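Local coordinates for protein botulinum neurotoxin type C1 (Clostridium botulinum, PDB 3R4S) that binds gangliosides, on which its entry into cells, probably neurons, depends, and as the whole toxin acts as a metalloendopeptidase, at residues D48-S53 and N205-I210. Numbering follows the deposited sequence.
Sequences DFKLGS and NINMWI
Strand 49-52 and the start of strand 207-216 run antiparallel, and two pairs of backbone bonds join them: Phe49 exchanges N-H and carbonyl with Ile210, and Leu51 does the same with Met208, where Leu51 N reaches Met208 O at 2.8 Å, nearly straight. Between them Lys50 and Trp209 form a non-hydrogen-bonded pair. The Lys50 side chain leaves CB beside Trp209 CD1, with CG anti to the backbone N (chi1 -179°). CG lies over the five-membered ring, 3.9 Å from its centroid, in a CH-pi contact; CD continues to 3.4 Å from Trp209 NE1 and also touches CE2, and the bend at chi3 (84°) then carries CE and NZ clear of the indole. Arg85 of strand 77-87 adds a cation-pi contact to the same indole. At the ring edge Asp48 OD2 approaches Trp209 CD1 to 3.2 Å, while Asp48 OD1 is bonded to Asn42. On the other sheet face, Phe49 CG takes the crowded position between backbone N and carbonyl carbon, laying the ring against Ile210 CB, 3.5 Å from CZ; Leu51 CD1 meets Met208 CE. Beyond the strand end, Ile206 N donates a straight bond to Ser53 OG (3.0 Å, 167°), whereas Ser53 N is shared weakly between Asn205 OD1, which Ser54 also holds, and Ile206 O. The buried Phe49-Leu51-Met208-Ile210 face packs on Phe188 and Ile190 of the second sheet, as in the lectin-like jelly-roll.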
loop_
_atom_site.group_PDB
_atom_site.type_symbol
_atom_site.label_atom_id
_atom_site.label_comp_id
_atom_site.label_asym_id
_atom_site.label_seq_id
_atom_site.Cartn_x
_atom_site.Cartn_y
_atom_site.Cartn_z
ATOM N N ASP A 48 0.481 -5.171 -13.503
ATOM C CA ASP A 48 1.628 -5.811 -12.863
ATOM C C ASP A 48 1.847 -7.215 -13.377
ATOM O O ASP A 48 0.932 -7.831 -13.931
ATOM C CB ASP A 48 1.354 -5.918 -11.367
ATOM C CG ASP A 48 -0.029 -6.431 -11.089
ATOM O OD1 ASP A 48 -0.981 -5.621 -11.129
ATOM O OD2 ASP A 48 -0.173 -7.650 -10.871
ATOM N N PHE A 49 3.052 -7.733 -13.170
ATOM C CA PHE A 49 3.270 -9.165 -13.298
ATOM C C PHE A 49 3.506 -9.791 -11.930
ATOM O O PHE A 49 4.050 -9.152 -11.028
ATOM C CB PHE A 49 4.357 -9.526 -14.329
ATOM C CG PHE A 49 5.757 -9.029 -13.996
ATOM C CD1 PHE A 49 6.630 -9.814 -13.262
ATOM C CD2 PHE A 49 6.208 -7.799 -14.470
ATOM C CE1 PHE A 49 7.928 -9.374 -12.980
ATOM C CE2 PHE A 49 7.496 -7.345 -14.193
ATOM C CZ PHE A 49 8.363 -8.140 -13.449
ATOM N N LYS A 50 3.059 -11.031 -11.766
ATOM C CA LYS A 50 3.155 -11.700 -10.477
ATOM C C LYS A 50 4.049 -12.925 -10.533
ATOM O O LYS A 50 3.919 -13.748 -11.438
ATOM C CB LYS A 50 1.769 -12.128 -9.985
ATOM C CG LYS A 50 1.831 -12.809 -8.626
ATOM C CD LYS A 50 0.460 -13.238 -8.133
ATOM C CE LYS A 50 0.056 -14.589 -8.712
ATOM N NZ LYS A 50 -1.092 -15.169 -7.950
ATOM N N LEU A 51 4.946 -13.042 -9.557
ATOM C CA LEU A 51 5.803 -14.218 -9.420
ATOM C C LEU A 51 5.605 -14.902 -8.070
ATOM O O LEU A 51 5.249 -14.261 -7.086
ATOM C CB LEU A 51 7.274 -13.835 -9.559
ATOM C CG LEU A 51 7.706 -13.077 -10.807
ATOM C CD1 LEU A 51 9.202 -12.815 -10.739
ATOM C CD2 LEU A 51 7.337 -13.838 -12.084
ATOM N N GLY A 52 5.849 -16.207 -8.030
ATOM C CA GLY A 52 5.746 -16.973 -6.806
ATOM C C GLY A 52 7.077 -17.610 -6.474
ATOM O O GLY A 52 7.950 -17.714 -7.336
ATOM N N SER A 53 7.237 -18.038 -5.226
ATOM C CA SER A 53 8.518 -18.572 -4.761
ATOM C C SER A 53 8.623 -20.098 -4.772
ATOM O O SER A 53 9.721 -20.638 -4.718
ATOM C CB SER A 53 8.827 -18.073 -3.345
ATOM O OG SER A 53 7.913 -18.615 -2.411
ATOM N N ASN A 205 5.021 -20.248 0.698
ATOM C CA ASN A 205 5.176 -19.547 -0.567
ATOM C C ASN A 205 4.917 -18.054 -0.337
ATOM O O ASN A 205 4.068 -17.676 0.477
ATOM C CB ASN A 205 4.213 -20.130 -1.614
ATOM C CG ASN A 205 4.136 -19.295 -2.909
ATOM O OD1 ASN A 205 4.892 -19.519 -3.865
ATOM N ND2 ASN A 205 3.189 -18.359 -2.952
ATOM N N ILE A 206 5.688 -17.210 -1.012
ATOM C CA ILE A 206 5.351 -15.798 -1.092
ATOM C C ILE A 206 5.116 -15.440 -2.540
ATOM O O ILE A 206 5.606 -16.114 -3.444
ATOM C CB ILE A 206 6.448 -14.876 -0.515
ATOM C CG1 ILE A 206 7.766 -15.071 -1.259
ATOM C CG2 ILE A 206 6.613 -15.092 0.990
ATOM C CD1 ILE A 206 8.837 -14.047 -0.870
ATOM N N ASN A 207 4.348 -14.385 -2.760
ATOM C CA ASN A 207 4.208 -13.818 -4.093
ATOM C C ASN A 207 4.871 -12.455 -4.145
ATOM O O ASN A 207 4.953 -11.749 -3.140
ATOM C CB ASN A 207 2.736 -13.661 -4.481
ATOM C CG ASN A 207 2.051 -14.981 -4.725
ATOM O OD1 ASN A 207 0.988 -15.254 -4.164
ATOM N ND2 ASN A 207 2.649 -15.810 -5.564
ATOM N N MET A 208 5.334 -12.080 -5.328
ATOM C CA MET A 208 5.819 -10.732 -5.539
ATOM C C MET A 208 5.152 -10.188 -6.792
ATOM O O MET A 208 5.076 -10.879 -7.810
ATOM C CB MET A 208 7.344 -10.726 -5.680
ATOM C CG MET A 208 7.925 -9.383 -6.112
ATOM S SD MET A 208 9.729 -9.426 -6.309
ATOM C CE MET A 208 9.907 -10.333 -7.853
ATOM N N TRP A 209 4.657 -8.960 -6.712
ATOM C CA TRP A 209 4.107 -8.279 -7.869
ATOM C C TRP A 209 5.030 -7.128 -8.201
ATOM O O TRP A 209 5.562 -6.475 -7.293
ATOM C CB TRP A 209 2.730 -7.694 -7.565
ATOM C CG TRP A 209 1.644 -8.674 -7.292
ATOM C CD1 TRP A 209 0.655 -9.068 -8.156
ATOM C CD2 TRP A 209 1.383 -9.344 -6.056
ATOM N NE1 TRP A 209 -0.195 -9.950 -7.533
ATOM C CE2 TRP A 209 0.230 -10.139 -6.243
ATOM C CE3 TRP A 209 2.017 -9.358 -4.811
ATOM C CZ2 TRP A 209 -0.301 -10.945 -5.232
ATOM C CZ3 TRP A 209 1.485 -10.156 -3.801
ATOM C CH2 TRP A 209 0.335 -10.937 -4.022
ATOM N N ILE A 210 5.194 -6.879 -9.500
ATOM C CA ILE A 210 6.024 -5.805 -10.012
ATOM C C ILE A 210 5.302 -5.077 -11.146
ATOM O O ILE A 210 4.643 -5.708 -11.979
ATOM C CB ILE A 210 7.351 -6.350 -10.592
ATOM C CG1 ILE A 210 8.155 -7.094 -9.518
ATOM C CG2 ILE A 210 8.172 -5.213 -11.222
ATOM C CD1 ILE A 210 8.705 -6.199 -8.417
#